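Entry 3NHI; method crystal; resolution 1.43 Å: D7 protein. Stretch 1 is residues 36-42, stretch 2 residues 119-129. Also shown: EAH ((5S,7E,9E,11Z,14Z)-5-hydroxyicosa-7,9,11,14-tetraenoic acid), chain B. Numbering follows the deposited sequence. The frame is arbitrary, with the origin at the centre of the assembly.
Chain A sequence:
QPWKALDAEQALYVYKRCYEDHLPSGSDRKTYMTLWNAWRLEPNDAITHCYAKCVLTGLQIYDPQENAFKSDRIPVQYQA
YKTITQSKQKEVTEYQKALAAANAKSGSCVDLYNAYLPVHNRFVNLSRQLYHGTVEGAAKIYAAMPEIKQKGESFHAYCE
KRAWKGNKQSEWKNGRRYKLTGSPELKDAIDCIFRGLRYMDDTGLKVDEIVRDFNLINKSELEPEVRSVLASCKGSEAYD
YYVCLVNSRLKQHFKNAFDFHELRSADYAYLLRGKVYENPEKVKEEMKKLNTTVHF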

# COMPACT_ATOMS: atom_id res chain seq x y z
N TRP A 36 10.41 -7.33 -13.85
CA TRP A 36 10.12 -6.20 -12.97
C TRP A 36 10.81 -6.34 -11.61
O TRP A 36 11.25 -5.34 -11.05
N ASN A 37 10.89 -7.56 -11.08
CA ASN A 37 11.61 -7.82 -9.84
C ASN A 37 13.07 -7.39 -9.94
O ASN A 37 13.67 -6.96 -8.96
N ALA A 38 13.62 -7.50 -11.15
CA ALA A 38 15.00 -7.10 -11.42
C ALA A 38 15.10 -5.62 -11.79
O ALA A 38 16.16 -5.15 -12.20
N TRP A 39 13.99 -4.89 -11.64
CA TRP A 39 13.92 -3.46 -11.97
C TRP A 39 14.28 -3.18 -13.44
O TRP A 39 14.94 -2.19 -13.77
N ARG A 40 13.83 -4.08 -14.30
CA ARG A 40 13.95 -3.89 -15.74
C ARG A 40 12.59 -3.48 -16.27
O ARG A 40 11.60 -4.18 -16.06
N LEU A 41 12.54 -2.33 -16.95
CA LEU A 41 11.29 -1.84 -17.53
C LEU A 41 11.06 -2.48 -18.90
O LEU A 41 11.07 -1.82 -19.94
N GLU A 42 10.86 -3.79 -18.85
CA GLU A 42 10.72 -4.64 -20.02
C GLU A 42 9.65 -5.69 -19.72
O GLU A 42 9.38 -5.98 -18.55
N VAL A 119 15.82 7.89 -18.06
CA VAL A 119 16.10 8.31 -16.69
C VAL A 119 16.28 7.08 -15.80
O VAL A 119 17.25 6.99 -15.02
N HIS A 120 15.37 6.12 -15.94
CA HIS A 120 15.48 4.83 -15.27
C HIS A 120 16.78 4.13 -15.60
O HIS A 120 17.49 3.65 -14.71
N ASN A 121 17.11 4.07 -16.89
CA ASN A 121 18.32 3.34 -17.29
C ASN A 121 19.59 3.96 -16.72
O ASN A 121 20.54 3.24 -16.41
N ARG A 122 19.59 5.28 -16.56
CA ARG A 122 20.73 6.00 -15.98
C ARG A 122 20.79 5.90 -14.46
O ARG A 122 21.87 5.74 -13.88
N PHE A 123 19.63 5.99 -13.80
CA PHE A 123 19.58 6.17 -12.35
C PHE A 123 18.89 5.05 -11.59
O PHE A 123 18.52 5.24 -10.44
N VAL A 124 18.75 3.88 -12.21
CA VAL A 124 18.01 2.80 -11.53
C VAL A 124 18.55 2.49 -10.13
O VAL A 124 17.77 2.42 -9.18
N ASN A 125 19.86 2.34 -9.98
CA ASN A 125 20.40 2.00 -8.67
C ASN A 125 20.15 3.08 -7.63
O ASN A 125 19.70 2.78 -6.51
N LEU A 126 20.37 4.34 -8.00
CA LEU A 126 20.07 5.46 -7.11
C LEU A 126 18.58 5.47 -6.75
O LEU A 126 18.23 5.65 -5.57
N SER A 127 17.71 5.27 -7.73
CA SER A 127 16.28 5.30 -7.46
C SER A 127 15.87 4.22 -6.46
O SER A 127 15.00 4.44 -5.62
N ARG A 128 16.52 3.06 -6.54
CA ARG A 128 16.24 1.98 -5.61
C ARG A 128 16.74 2.29 -4.20
O ARG A 128 16.15 1.83 -3.22
N GLN A 129 17.80 3.09 -4.09
CA GLN A 129 18.23 3.58 -2.78
C GLN A 129 17.24 4.61 -2.24
O GLN A 129 16.78 4.49 -1.10

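Stretch 1 leaves a helix at its start and runs on as loop, while stretch 2 is helical throughout, with a kink. Together they bury 355 Å² of surface. Trp 39 and Leu 41 point their CA-to-CB bonds toward the helix. His 120, Val 124 and Arg 128 point toward the loop. These three follow one another at intervals of four residues, so they share one side of the helix. Trp 39 has the largest covered area.

The aromatic packing centres on Trp 39. Its chi1 is m and its chi2 is 66°. The guanidinium of Arg 128 lies flat on the indole, with centres 3.7 Å apart and planes at 7°. The closest pair is Trp 39 CD1 to Arg 128 CZ, at 3.3 Å. This is also a cation-pi contact, because Arg 128 CZ sits over the five-membered ring. Arg 128 has rotamers m, t, p with chi4 at 175°. That course lays the aliphatic part over the indole too, and Arg 128 CG makes a CH-pi contact with the six-membered ring. Arg 128 thus covers both rings from the same face. A second CH-pi contact joins Leu 41 and His 120. Leu 41 is m, t, and its CD1 lies over one face of the imidazole, 3.6 Å from His 120 CG.

The apolar contacts are fewer. Val 124, chi1 p, brings CG2 to 3.9 Å from Trp 39 CB. Ser 127, also p, has its CA-to-CB bond sideways. Its OG lies 3.7 Å from Trp 39 CZ3, and bonds within the helix to Val 124 O at 2.8 Å.

One direct hydrogen bond crosses between the stretches. His 120, chi1 t and chi2 82°, donates from NE2 to Trp 39 O at 2.8 Å. The acceptor lies near the plane of the imidazole, at its edge, which leaves the ring face free for Leu 41. Trp 39 NE1 and Arg 128 NE are 3.5 Å apart, but both are donors and do not bond.

Two waters extend the polar links. Water 1 donates to Asn 37 O at 2.7 Å and accepts from Arg 128 NH2 at 3.0 Å. It bridges a pair too far apart to bond directly. Water 2 accepts from Leu 41 N at 3.1 Å and donates to Asn 121 OD1 at 3.1 Å.

Arg 40 points away from the helix. Its NH2 forms a salt bridge to Glu 42 OE1 at 2.8 Å, and its NE bonds to Glu 42 OE2 at 3.0 Å.

The bound hydroxy fatty acid EAH covers the indole face opposite Arg 128, where its C9 lies. Trp 39 is therefore held between ligand and arginine. Trp 39 NE1 donates to the ligand hydroxyl, EAH O3, at 2.9 Å. Farther along the chain, Leu 41 CD2 is 3.7 Å from EAH C15, and Ser 127 CB is 3.7 Å from EAH C20. Both stretches thus contribute to the ligand site.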

# COMPACT_ATOMS: atom_id res chain seq x y z
CB TRP A 36 8.60 -6.00 -12.79
CG TRP A 36 7.84 -5.75 -14.06
CD1 TRP A 36 8.35 -5.47 -15.30
CD2 TRP A 36 6.41 -5.72 -14.20
NE1 TRP A 36 7.33 -5.29 -16.21
CE2 TRP A 36 6.13 -5.44 -15.55
CE3 TRP A 36 5.35 -5.92 -13.31
CZ2 TRP A 36 4.82 -5.34 -16.04
CZ3 TRP A 36 4.05 -5.82 -13.79
CH2 TRP A 36 3.80 -5.54 -15.14
CB ASN A 37 11.56 -9.31 -9.46
CG ASN A 37 10.25 -9.72 -8.79
OD1 ASN A 37 9.37 -8.90 -8.54
ND2 ASN A 37 10.14 -11.01 -8.50
CB ALA A 38 15.59 -7.97 -12.53
CB TRP A 39 14.74 -2.62 -10.97
CG TRP A 39 14.02 -2.42 -9.66
CD1 TRP A 39 13.71 -3.39 -8.74
CD2 TRP A 39 13.53 -1.19 -9.14
NE1 TRP A 39 13.05 -2.82 -7.67
CE2 TRP A 39 12.93 -1.47 -7.89
CE3 TRP A 39 13.54 0.14 -9.60
CZ2 TRP A 39 12.34 -0.48 -7.09
CZ3 TRP A 39 12.95 1.13 -8.81
CH2 TRP A 39 12.35 0.81 -7.57
CB ARG A 40 14.44 -5.17 -16.40
CG ARG A 40 15.89 -5.50 -16.05
CD ARG A 40 16.30 -6.87 -16.57
NE ARG A 40 16.40 -6.88 -18.02
CZ ARG A 40 16.73 -7.95 -18.75
NH1 ARG A 40 16.99 -9.11 -18.16
NH2 ARG A 40 16.79 -7.85 -20.07
CB LEU A 41 11.26 -0.31 -17.58
CG LEU A 41 11.10 0.41 -16.24
CD1 LEU A 41 11.13 1.92 -16.46
CD2 LEU A 41 9.79 -0.00 -15.58
CB GLU A 42 12.05 -5.36 -20.31
CG GLU A 42 13.23 -4.46 -20.60
CD GLU A 42 14.56 -5.20 -20.52
OE1 GLU A 42 14.66 -6.31 -21.08
OE2 GLU A 42 15.50 -4.67 -19.90
CB VAL A 119 14.97 9.22 -16.13
CG1 VAL A 119 15.31 9.70 -14.72
CG2 VAL A 119 14.74 10.41 -17.06
CB HIS A 120 14.29 3.95 -15.64
CG HIS A 120 14.35 2.58 -15.05
ND1 HIS A 120 13.95 2.32 -13.75
CD2 HIS A 120 14.76 1.41 -15.56
CE1 HIS A 120 14.12 1.03 -13.50
NE2 HIS A 120 14.61 0.45 -14.58
CB ASN A 121 18.39 3.15 -18.80
CG ASN A 121 17.44 2.07 -19.30
OD1 ASN A 121 17.24 1.05 -18.64
ND2 ASN A 121 16.84 2.30 -20.45
CB ARG A 122 20.70 7.46 -16.43
CG ARG A 122 21.92 8.24 -15.96
CD ARG A 122 22.07 9.57 -16.68
NE ARG A 122 23.13 10.35 -16.04
CZ ARG A 122 23.19 11.68 -15.99
NH1 ARG A 122 22.25 12.42 -16.56
NH2 ARG A 122 24.20 12.26 -15.35
CB PHE A 123 18.90 7.50 -12.00
CG PHE A 123 19.65 8.70 -12.49
CD1 PHE A 123 20.83 9.11 -11.86
CD2 PHE A 123 19.20 9.42 -13.60
CE1 PHE A 123 21.53 10.22 -12.34
CE2 PHE A 123 19.89 10.53 -14.06
CZ PHE A 123 21.06 10.93 -13.44
CB VAL A 124 17.88 1.52 -12.40
CG1 VAL A 124 19.25 0.98 -12.87
CG2 VAL A 124 17.10 0.45 -11.65
CB ASN A 125 21.87 1.64 -8.76
CG ASN A 125 22.09 0.36 -9.53
OD1 ASN A 125 21.28 -0.56 -9.45
ND2 ASN A 125 23.17 0.31 -10.29
CB LEU A 126 20.48 6.79 -7.74
CG LEU A 126 20.04 8.04 -6.97
CD1 LEU A 126 20.74 8.14 -5.63
CD2 LEU A 126 20.30 9.29 -7.79
CB SER A 127 15.47 5.19 -8.76
OG SER A 127 15.41 3.86 -9.27
CB ARG A 128 16.84 0.66 -6.10
CG ARG A 128 16.22 0.20 -7.39
CD ARG A 128 16.82 -1.11 -7.88
NE ARG A 128 16.40 -2.22 -7.03
CZ ARG A 128 16.68 -3.50 -7.26
NH1 ARG A 128 17.41 -3.86 -8.31
NH2 ARG A 128 16.24 -4.43 -6.42
CB GLN A 129 19.63 4.18 -2.85
CG GLN A 129 20.73 3.14 -3.08
CD GLN A 129 20.76 2.07 -2.00
OE1 GLN A 129 20.87 2.39 -0.81
NE2 GLN A 129 20.67 0.81 -2.40
O1 EAH B . 11.49 -5.18 1.21
C1 EAH B . 11.42 -5.20 -0.05
O2 EAH B . 10.96 -6.18 -0.69
C2 EAH B . 11.91 -3.99 -0.81
C3 EAH B . 12.08 -4.30 -2.30
C4 EAH B . 10.83 -3.93 -3.10
C5 EAH B . 11.01 -4.29 -4.56
O3 EAH B . 11.88 -3.44 -5.11
C6 EAH B . 9.67 -4.21 -5.29
C7 EAH B . 9.85 -4.41 -6.79
C8 EAH B . 9.63 -3.10 -7.52
C9 EAH B . 10.02 -3.25 -8.92
C10 EAH B . 10.01 -2.07 -9.54
C11 EAH B . 10.41 -2.28 -10.93
C12 EAH B . 10.58 -1.28 -11.80
C13 EAH B . 10.36 0.17 -11.47
C14 EAH B . 8.95 0.54 -11.87
C15 EAH B . 8.62 1.68 -12.48
C16 EAH B . 9.61 2.76 -12.84
C17 EAH B . 9.52 3.87 -11.79
C18 EAH B . 10.58 3.67 -10.71
C19 EAH B . 10.79 4.96 -9.94
C20 EAH B . 11.77 4.74 -8.80
O HOH W 1 16.04 -7.20 -7.64
O HOH W 2 15.23 -1.13 -17.75